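Local coordinates for metal transporter CNNM3 (Homo sapiens, PDB 6DFD), which probably exports magnesium ions as an integral membrane transporter, its cyclic nucleotide-binding homology domain mediating dimerization and being required for efflux activity, at residues V87-S92 against T97-Y102; V61-P66 against L197-A202; L51-F56 against G133-Y138. The protein carries 6 engineered substitutions. All coordinates share one frame; numbering follows the deposited sequence.

Contact 1: residues V87-S92 against T97-Y102; sequences VRFDES and THHYLY
The imidazole of His99 carries the phenyl ring of Phe89 on one face and receives a backbone amide near its edge. The two rings form an offset stack, planes 21° apart and centroids 4.5 Å apart, with Phe89 CD1 and CE1 lying over the ND1-CE1-NE2 side of the imidazole. At the rim, the amide N of Asp90 donates to His99 NE2 over 3.0 Å; the bond is almost straight at the hydrogen, although the donor is tilted from the ring plane. The neighbouring imidazole, His98, works through its edge as well: its NE2 donates to Arg88 O at 2.7 Å, the oxygen close to the ring plane and the C=O pointing nearly straight at the nitrogen; at the hydrogen the bond bends to 145°. One face of His98 is met by His99 CD2. Chi1 of 74° in His98 sets its CG between the backbone N and the carbonyl carbon, turning the ring toward Arg88 O, just past the end of strand 84-87.

Toward Leu101 the contact becomes largely apolar. Val87 CG2 packs on Leu101 CD2 at 3.9 Å, and CG1 rests against the carbonyl oxygen of His98. Asp90 OD1, meanwhile, takes both OG and N of Ser92, closing an Asx turn.

Consecutive histidines thus pin the chain leaving strand 84-87 to the short 3-10 segment ahead of strand 100-102, within the beta-barrel. The two NE2 atoms play opposite parts: that of His98 donates, whereas that of His99 accepts. Because His99 ND1 also bonds to Arg94 O, the His99 ring is probably neutral, with its proton on ND1.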
loop_
_atom_site.group_PDB
_atom_site.type_symbol
_atom_site.label_atom_id
_atom_site.label_comp_id
_atom_site.label_asym_id
_atom_site.label_seq_id
_atom_site.Cartn_x
_atom_site.Cartn_y
_atom_site.Cartn_z
ATOM N N VAL A 87 16.234 4.120 8.619
ATOM C CA VAL A 87 16.735 2.871 8.079
ATOM C C VAL A 87 17.854 3.256 7.133
ATOM O O VAL A 87 17.644 4.059 6.213
ATOM C CB VAL A 87 15.640 2.060 7.367
ATOM C CG1 VAL A 87 16.240 0.870 6.622
ATOM C CG2 VAL A 87 14.613 1.573 8.379
ATOM N N ARG A 88 19.045 2.738 7.397
ATOM C CA ARG A 88 20.178 2.883 6.498
ATOM C C ARG A 88 20.095 1.747 5.494
ATOM O O ARG A 88 20.219 0.573 5.859
ATOM C CB ARG A 88 21.486 2.844 7.277
ATOM C CG ARG A 88 21.576 3.918 8.327
ATOM C CD ARG A 88 23.019 4.170 8.686
ATOM N NE ARG A 88 23.767 4.650 7.527
ATOM C CZ ARG A 88 25.091 4.735 7.478
ATOM N NH1 ARG A 88 25.821 4.369 8.525
ATOM N NH2 ARG A 88 25.684 5.181 6.378
ATOM N N PHE A 89 19.854 2.087 4.237
ATOM C CA PHE A 89 19.595 1.071 3.238
ATOM C C PHE A 89 20.913 0.518 2.706
ATOM O O PHE A 89 21.790 1.275 2.276
ATOM C CB PHE A 89 18.749 1.652 2.107
ATOM C CG PHE A 89 18.331 0.639 1.103
ATOM C CD1 PHE A 89 17.351 -0.278 1.409
ATOM C CD2 PHE A 89 18.934 0.584 -0.139
ATOM C CE1 PHE A 89 16.969 -1.231 0.487
ATOM C CE2 PHE A 89 18.554 -0.367 -1.059
ATOM C CZ PHE A 89 17.569 -1.273 -0.746
ATOM N N ASP A 90 21.056 -0.803 2.757
ATOM C CA ASP A 90 22.268 -1.499 2.315
ATOM C C ASP A 90 22.007 -2.021 0.908
ATOM O O ASP A 90 21.393 -3.076 0.726
ATOM C CB ASP A 90 22.624 -2.628 3.278
ATOM C CG ASP A 90 23.891 -3.367 2.882
ATOM O OD1 ASP A 90 24.433 -3.111 1.788
ATOM O OD2 ASP A 90 24.338 -4.215 3.681
ATOM N N GLU A 91 22.465 -1.274 -0.097
ATOM C CA GLU A 91 22.180 -1.688 -1.464
ATOM C C GLU A 91 22.956 -2.932 -1.872
ATOM O O GLU A 91 22.635 -3.521 -2.909
ATOM C CB GLU A 91 22.447 -0.537 -2.440
ATOM C CG GLU A 91 23.844 0.057 -2.404
ATOM C CD GLU A 91 23.888 1.465 -2.982
ATOM O OE1 GLU A 91 24.992 1.938 -3.333
ATOM O OE2 GLU A 91 22.814 2.097 -3.094
ATOM N N SER A 92 23.934 -3.370 -1.081
ATOM C CA SER A 92 24.574 -4.653 -1.343
ATOM C C SER A 92 23.829 -5.816 -0.697
ATOM O O SER A 92 24.224 -6.966 -0.891
ATOM C CB SER A 92 26.032 -4.639 -0.864
ATOM O OG SER A 92 26.113 -4.715 0.548
ATOM N N THR A 97 17.800 -7.825 7.203
ATOM C CA THR A 97 16.741 -7.847 8.205
ATOM C C THR A 97 16.345 -6.442 8.639
ATOM O O THR A 97 15.161 -6.168 8.860
ATOM C CB THR A 97 17.182 -8.669 9.412
ATOM O OG1 THR A 97 18.466 -8.215 9.850
ATOM C CG2 THR A 97 17.259 -10.138 9.044
ATOM N N HIS A 98 17.315 -5.538 8.785
ATOM C CA HIS A 98 16.979 -4.199 9.272
ATOM C C HIS A 98 16.194 -3.374 8.254
ATOM O O HIS A 98 15.744 -2.269 8.587
ATOM C CB HIS A 98 18.260 -3.466 9.690
ATOM C CG HIS A 98 19.104 -2.998 8.543
ATOM N ND1 HIS A 98 19.904 -3.846 7.808
ATOM C CD2 HIS A 98 19.286 -1.761 8.020
ATOM C CE1 HIS A 98 20.532 -3.156 6.872
ATOM N NE2 HIS A 98 20.177 -1.888 6.981
ATOM N N HIS A 99 16.008 -3.875 7.031
ATOM C CA HIS A 99 15.161 -3.201 6.055
ATOM C C HIS A 99 13.675 -3.433 6.292
ATOM O O HIS A 99 12.846 -2.706 5.727
ATOM C CB HIS A 99 15.507 -3.674 4.642
ATOM C CG HIS A 99 16.866 -3.268 4.192
ATOM N ND1 HIS A 99 17.435 -3.737 3.031
ATOM C CD2 HIS A 99 17.769 -2.424 4.741
ATOM C CE1 HIS A 99 18.639 -3.211 2.890
ATOM N NE2 HIS A 99 18.863 -2.408 3.914
ATOM N N TYR A 100 13.311 -4.419 7.103
ATOM C CA TYR A 100 11.908 -4.765 7.296
ATOM C C TYR A 100 11.335 -3.971 8.460
ATOM O O TYR A 100 11.841 -4.048 9.585
ATOM C CB TYR A 100 11.738 -6.263 7.541
ATOM C CG TYR A 100 11.988 -7.062 6.290
ATOM C CD1 TYR A 100 13.271 -7.412 5.927
ATOM C CD2 TYR A 100 10.940 -7.434 5.455
ATOM C CE1 TYR A 100 13.518 -8.130 4.772
ATOM C CE2 TYR A 100 11.178 -8.154 4.295
ATOM C CZ TYR A 100 12.467 -8.497 3.962
ATOM O OH TYR A 100 12.718 -9.215 2.816
ATOM N N LEU A 101 10.274 -3.221 8.184
ATOM C CA LEU A 101 9.534 -2.509 9.218
ATOM C C LEU A 101 8.420 -3.362 9.808
ATOM O O LEU A 101 8.129 -3.269 11.010
ATOM C CB LEU A 101 8.945 -1.225 8.636
ATOM C CG LEU A 101 9.913 -0.261 7.944
ATOM C CD1 LEU A 101 9.168 0.995 7.491
ATOM C CD2 LEU A 101 11.076 0.094 8.861
ATOM N N TYR A 102 7.792 -4.192 8.977
ATOM C CA TYR A 102 6.750 -5.107 9.406
ATOM C C TYR A 102 6.909 -6.414 8.652
ATOM O O TYR A 102 7.357 -6.432 7.502
ATOM C CB TYR A 102 5.354 -4.538 9.151
ATOM C CG TYR A 102 5.094 -3.276 9.926
ATOM C CD1 TYR A 102 4.554 -3.328 11.202
ATOM C CD2 TYR A 102 5.405 -2.035 9.390
ATOM C CE1 TYR A 102 4.317 -2.172 11.923
ATOM C CE2 TYR A 102 5.172 -0.872 10.103
ATOM C CZ TYR A 102 4.627 -0.953 11.372
ATOM O OH TYR A 102 4.393 0.191 12.101
#

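Contact 2: residues V61-P66 against L197-A202; sequences VDVFSP and LQYLNA
Tyr199 extends from its helix with CG anti to the backbone N (chi1 175°), which carries the phenol across to Val63 and Phe64. Phe64 has its CG anti to the carbonyl carbon, beside its own backbone N, and this brings CE1 of its ring to the Tyr199 ring. The hydroxyl at the end of the phenol donates to Val63 O, with 2.6 Å between Tyr199 OH and the carbonyl oxygen. The approach is in the carbonyl plane, on a lone pair, with a C=O...OH angle of 127°. The acceptor in turn lies in the plane of the tyrosine ring, so the bond holds the end of the phenol and is consistent with the ring's orientation, which the Phe64 contact also limits.

Aromatic packing supports the same position. Tyr199 presents an edge toward the face of Phe64 in an offset edge-to-face pair, the planes at 86° and the centroids 5.7 Å apart. The closest atoms of the pair are Phe64 CE1 and Tyr199 CD1, 3.9 Å apart. Val63 adds its CB, which lies 3.6 Å from Tyr199 OH, so the hydroxyl is met by both the carbonyl and the side chain of one residue. All three residues are buried, and the bond to Val63 O satisfies the phenol oxygen away from solvent.

The tyrosine therefore ties the last modelled helix, 196-207, to the loop between helix 47-60 and helix 71-78. Met69 also touches its side chain, while Phe64 packs on Leu74 of helix 71-78 and meets Phe111 of strand 110-114 edge-to-face.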
loop_
_atom_site.group_PDB
_atom_site.type_symbol
_atom_site.label_atom_id
_atom_site.label_comp_id
_atom_site.label_asym_id
_atom_site.label_seq_id
_atom_site.Cartn_x
_atom_site.Cartn_y
_atom_site.Cartn_z
ATOM N N VAL A 61 -5.439 10.536 10.982
ATOM C CA VAL A 61 -5.323 9.238 11.647
ATOM C C VAL A 61 -6.120 9.281 12.943
ATOM O O VAL A 61 -5.818 10.078 13.840
ATOM C CB VAL A 61 -3.857 8.864 11.911
ATOM C CG1 VAL A 61 -3.773 7.444 12.441
ATOM C CG2 VAL A 61 -3.040 9.011 10.634
ATOM N N ASP A 62 -7.116 8.392 13.051
ATOM C CA ASP A 62 -8.099 8.475 14.131
ATOM C C ASP A 62 -7.464 8.329 15.512
ATOM O O ASP A 62 -7.870 9.013 16.460
ATOM C CB ASP A 62 -9.179 7.409 13.933
ATOM C CG ASP A 62 -10.169 7.775 12.839
ATOM O OD1 ASP A 62 -9.991 8.835 12.200
ATOM O OD2 ASP A 62 -11.130 7.004 12.620
ATOM N N VAL A 63 -6.494 7.424 15.665
ATOM C CA VAL A 63 -5.886 7.253 16.984
ATOM C C VAL A 63 -5.143 8.508 17.432
ATOM O O VAL A 63 -4.847 8.653 18.623
ATOM C CB VAL A 63 -4.932 6.039 17.009
ATOM C CG1 VAL A 63 -5.684 4.758 16.701
ATOM C CG2 VAL A 63 -3.806 6.218 16.033
ATOM N N PHE A 64 -4.832 9.421 16.514
ATOM C CA PHE A 64 -4.175 10.678 16.850
ATOM C C PHE A 64 -5.123 11.871 16.825
ATOM O O PHE A 64 -4.659 13.015 16.870
ATOM C CB PHE A 64 -3.009 10.925 15.898
ATOM C CG PHE A 64 -1.869 9.978 16.107
ATOM C CD1 PHE A 64 -1.165 9.985 17.300
ATOM C CD2 PHE A 64 -1.514 9.069 15.131
ATOM C CE1 PHE A 64 -0.130 9.113 17.514
ATOM C CE2 PHE A 64 -0.466 8.185 15.342
ATOM C CZ PHE A 64 0.225 8.214 16.529
ATOM N N SER A 65 -6.429 11.631 16.746
ATOM C CA SER A 65 -7.398 12.721 16.752
ATOM C C SER A 65 -7.235 13.600 17.992
ATOM O O SER A 65 -6.926 13.103 19.080
ATOM C CB SER A 65 -8.825 12.184 16.716
ATOM O OG SER A 65 -9.716 13.163 17.217
ATOM N N PRO A 66 -7.462 14.913 17.862
ATOM C CA PRO A 66 -7.398 15.794 19.044
ATOM C C PRO A 66 -8.377 15.421 20.132
ATOM O O PRO A 66 -8.238 15.907 21.261
ATOM C CB PRO A 66 -7.707 17.183 18.462
ATOM C CG PRO A 66 -7.219 17.090 17.052
ATOM C CD PRO A 66 -7.574 15.691 16.618
ATOM N N LEU A 197 3.540 1.721 24.040
ATOM C CA LEU A 197 3.776 2.315 25.352
ATOM C C LEU A 197 3.947 3.823 25.244
ATOM O O LEU A 197 3.453 4.569 26.091
ATOM C CB LEU A 197 5.003 1.685 26.013
ATOM C CG LEU A 197 4.827 0.282 26.600
ATOM C CD1 LEU A 197 6.144 -0.214 27.188
ATOM C CD2 LEU A 197 3.736 0.257 27.663
ATOM N N GLN A 198 4.638 4.295 24.208
ATOM C CA GLN A 198 4.777 5.738 24.031
ATOM C C GLN A 198 3.427 6.381 23.747
ATOM O O GLN A 198 3.120 7.465 24.259
ATOM C CB GLN A 198 5.749 6.038 22.900
ATOM C CG GLN A 198 7.185 5.656 23.181
ATOM C CD GLN A 198 8.045 5.755 21.932
ATOM O OE1 GLN A 198 7.589 5.471 20.827
ATOM N NE2 GLN A 198 9.291 6.176 22.104
ATOM N N TYR A 199 2.608 5.725 22.929
ATOM C CA TYR A 199 1.278 6.248 22.630
ATOM C C TYR A 199 0.433 6.340 23.894
ATOM O O TYR A 199 -0.117 7.402 24.210
ATOM C CB TYR A 199 0.605 5.357 21.584
ATOM C CG TYR A 199 -0.824 5.735 21.289
ATOM C CD1 TYR A 199 -1.121 6.840 20.495
ATOM C CD2 TYR A 199 -1.875 4.995 21.799
ATOM C CE1 TYR A 199 -2.423 7.190 20.223
ATOM C CE2 TYR A 199 -3.182 5.341 21.532
ATOM C CZ TYR A 199 -3.451 6.437 20.738
ATOM O OH TYR A 199 -4.762 6.792 20.480
ATOM N N LEU A 200 0.324 5.239 24.637
ATOM C CA LEU A 200 -0.503 5.232 25.842
ATOM C C LEU A 200 0.018 6.220 26.881
ATOM O O LEU A 200 -0.769 6.882 27.575
ATOM C CB LEU A 200 -0.560 3.819 26.424
ATOM C CG LEU A 200 -1.120 2.747 25.483
ATOM C CD1 LEU A 200 -1.010 1.367 26.114
ATOM C CD2 LEU A 200 -2.562 3.038 25.089
ATOM N N ASN A 201 1.344 6.325 27.012
ATOM C CA ASN A 201 1.913 7.338 27.896
ATOM C C ASN A 201 1.487 8.728 27.461
ATOM O O ASN A 201 1.165 9.579 28.299
ATOM C CB ASN A 201 3.437 7.233 27.917
ATOM C CG ASN A 201 3.928 6.051 28.729
ATOM O OD1 ASN A 201 3.312 5.673 29.726
ATOM N ND2 ASN A 201 5.040 5.460 28.307
ATOM N N ALA A 202 1.477 8.976 26.150
ATOM C CA ALA A 202 1.032 10.268 25.643
ATOM C C ALA A 202 -0.447 10.494 25.922
ATOM O O ALA A 202 -0.858 11.617 26.231
ATOM C CB ALA A 202 1.323 10.373 24.145
#

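Contact 3: residues L51-F56 against G133-Y138; sequences LATQRF and GAFTYY
Gly133 O is held twice by Thr136, whose hydroxyl OG1 donates to it at 2.7 Å in the carbonyl plane and whose backbone N closes a type II beta turn from Gly133 to Thr136. Tyr138 OH donates to the same threonine oxygen, so a short relay of bonds braces the turn. This turn carries the chain from strand 128-132 of one sheet into strand 137-138 of the other in the beta-barrel of the cyclic nucleotide-binding homology domain, and it projects Phe135 onto helix 47-60.

There Phe135 meets Phe56 in an edge-to-face, T-shaped pair: its edge, led by CD2, points at one face of the Phe56 ring, the planes at 89° and the centroids 5.3 Å apart. CD2 stands above the rim of that face rather than its middle, nearest to CD2 and CG of Phe56. With CG anti to the backbone N (chi1 177°), Phe56 reaches outward from the helix and places its far end beside the turn, CZ 3.7 Å from Phe135 O. The edge of Phe56 also meets Tyr137, through CE2 and the tyrosine CD2 4.2 Å apart. Replacing Phe56 with an alanine would probably leave the edge of Phe135 without its aromatic face and open a gap between the helix and the Phe135-Tyr137 corner.

Leu113 of strand 110-114 touches both phenylalanines, joining the pair to the barrel wall. Tyr138, two residues past the turn, packs on Leu128 of the second subunit. One helical turn before Phe56, Thr53 brings its OG1 near the far end of the Phe135 ring; this OG1, already hydrogen-bonded to Leu49 O, lies 3.6 Å from Phe135 CZ.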
loop_
_atom_site.group_PDB
_atom_site.type_symbol
_atom_site.label_atom_id
_atom_site.label_comp_id
_atom_site.label_asym_id
_atom_site.label_seq_id
_atom_site.Cartn_x
_atom_site.Cartn_y
_atom_site.Cartn_z
ATOM N N LEU A 51 6.105 19.781 12.669
ATOM C CA LEU A 51 4.794 20.419 12.792
ATOM C C LEU A 51 3.842 19.937 11.704
ATOM O O LEU A 51 2.668 19.652 11.973
ATOM C CB LEU A 51 4.950 21.938 12.728
ATOM C CG LEU A 51 3.680 22.777 12.874
ATOM C CD1 LEU A 51 2.955 22.479 14.190
ATOM C CD2 LEU A 51 4.045 24.266 12.774
ATOM N N ALA A 52 4.316 19.869 10.461
ATOM C CA ALA A 52 3.485 19.340 9.383
ATOM C C ALA A 52 3.067 17.908 9.674
ATOM O O ALA A 52 1.935 17.502 9.371
ATOM C CB ALA A 52 4.240 19.395 8.060
ATOM N N THR A 53 3.975 17.128 10.253
ATOM C CA THR A 53 3.669 15.745 10.585
ATOM C C THR A 53 2.583 15.684 11.653
ATOM O O THR A 53 1.652 14.874 11.564
ATOM C CB THR A 53 4.938 15.038 11.052
ATOM O OG1 THR A 53 5.942 15.081 10.015
ATOM C CG2 THR A 53 4.647 13.585 11.407
ATOM N N GLN A 54 2.687 16.539 12.669
ATOM C CA GLN A 54 1.666 16.576 13.714
ATOM C C GLN A 54 0.312 16.960 13.138
ATOM O O GLN A 54 -0.684 16.270 13.380
ATOM C CB GLN A 54 2.075 17.544 14.821
ATOM C CG GLN A 54 1.026 17.697 15.912
ATOM C CD GLN A 54 0.134 18.864 15.649
ATOM O OE1 GLN A 54 0.592 20.004 15.624
ATOM N NE2 GLN A 54 -1.145 18.598 15.423
ATOM N N ARG A 55 0.249 18.048 12.355
ATOM C CA ARG A 55 -1.035 18.443 11.773
ATOM C C ARG A 55 -1.615 17.316 10.930
ATOM O O ARG A 55 -2.823 17.049 10.961
ATOM C CB ARG A 55 -0.884 19.687 10.894
ATOM C CG ARG A 55 -0.247 20.897 11.533
ATOM C CD ARG A 55 -0.982 21.336 12.751
ATOM N NE ARG A 55 -0.627 22.707 13.111
ATOM C CZ ARG A 55 -0.791 23.218 14.324
ATOM N NH1 ARG A 55 -1.291 22.468 15.298
ATOM N NH2 ARG A 55 -0.453 24.479 14.564
ATOM N N PHE A 56 -0.765 16.673 10.134
ATOM C CA PHE A 56 -1.224 15.586 9.283
ATOM C C PHE A 56 -1.840 14.472 10.109
ATOM O O PHE A 56 -2.953 14.023 9.828
ATOM C CB PHE A 56 -0.049 15.048 8.466
ATOM C CG PHE A 56 -0.395 13.864 7.608
ATOM C CD1 PHE A 56 -1.042 14.031 6.403
ATOM C CD2 PHE A 56 -0.059 12.585 8.003
ATOM C CE1 PHE A 56 -1.346 12.938 5.600
ATOM C CE2 PHE A 56 -0.366 11.488 7.204
ATOM C CZ PHE A 56 -1.002 11.669 6.003
ATOM N N GLY A 133 5.461 5.736 -0.607
ATOM C CA GLY A 133 6.458 6.744 -0.330
ATOM C C GLY A 133 6.119 7.567 0.903
ATOM O O GLY A 133 5.481 7.094 1.865
ATOM N N ALA A 134 6.544 8.825 0.850
ATOM C CA ALA A 134 6.529 9.674 2.029
ATOM C C ALA A 134 5.099 9.895 2.504
ATOM O O ALA A 134 4.182 10.073 1.699
ATOM C CB ALA A 134 7.190 11.017 1.719
ATOM N N PHE A 135 4.933 9.857 3.820
ATOM C CA PHE A 135 3.707 10.150 4.552
ATOM C C PHE A 135 2.676 9.038 4.413
ATOM O O PHE A 135 1.512 9.213 4.811
ATOM C CB PHE A 135 3.152 11.534 4.178
ATOM C CG PHE A 135 3.780 12.638 4.999
ATOM C CD1 PHE A 135 5.062 13.081 4.724
ATOM C CD2 PHE A 135 3.134 13.153 6.112
ATOM C CE1 PHE A 135 5.671 14.054 5.511
ATOM C CE2 PHE A 135 3.740 14.126 6.899
ATOM C CZ PHE A 135 5.000 14.578 6.598
ATOM N N THR A 136 3.084 7.865 3.928
ATOM C CA THR A 136 2.311 6.665 4.184
ATOM C C THR A 136 2.629 6.175 5.592
ATOM O O THR A 136 3.681 6.488 6.152
ATOM C CB THR A 136 2.602 5.586 3.139
ATOM O OG1 THR A 136 3.990 5.239 3.162
ATOM C CG2 THR A 136 2.215 6.090 1.748
ATOM N N TYR A 137 1.683 5.458 6.199
ATOM C CA TYR A 137 1.855 5.039 7.583
ATOM C C TYR A 137 1.256 3.659 7.799
ATOM O O TYR A 137 0.435 3.183 7.013
ATOM C CB TYR A 137 1.232 6.046 8.551
ATOM C CG TYR A 137 -0.228 6.285 8.286
ATOM C CD1 TYR A 137 -1.194 5.453 8.823
ATOM C CD2 TYR A 137 -0.639 7.341 7.484
ATOM C CE1 TYR A 137 -2.545 5.678 8.583
ATOM C CE2 TYR A 137 -1.982 7.569 7.238
ATOM C CZ TYR A 137 -2.925 6.734 7.789
ATOM O OH TYR A 137 -4.259 6.953 7.547
ATOM N N TYR A 138 1.685 3.027 8.893
ATOM C CA TYR A 138 1.479 1.606 9.140
ATOM C C TYR A 138 1.368 1.389 10.637
ATOM O O TYR A 138 1.852 2.193 11.435
ATOM C CB TYR A 138 2.640 0.753 8.589
ATOM C CG TYR A 138 2.984 1.150 7.182
ATOM C CD1 TYR A 138 2.357 0.550 6.101
ATOM C CD2 TYR A 138 3.869 2.189 6.936
ATOM C CE1 TYR A 138 2.625 0.955 4.805
ATOM C CE2 TYR A 138 4.138 2.605 5.648
ATOM C CZ TYR A 138 3.510 1.982 4.586
ATOM O OH TYR A 138 3.763 2.393 3.290
#

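How the contacts relate
The three contacts span the domain from the far end of the barrel to its helices. Contacts 1 and 2 lie on opposite sides of the chain's centre, their own centres about 27 Å apart, and do not touch. Contact 3 meets both, its centre about 20 Å from that of contact 1 and 14 Å from that of contact 2: Tyr102 OH comes to 3.3 Å from Tyr138 O on the side of contact 1, and Val61 CG2 packs 3.6 Å from Tyr137 CZ on the side of contact 2. Contacts 2 and 3 interlock along the sequence, since their segments alternate. Contact 1 joins neighbouring parts of the chain, whereas the other two attach helices to elements far off in the sequence.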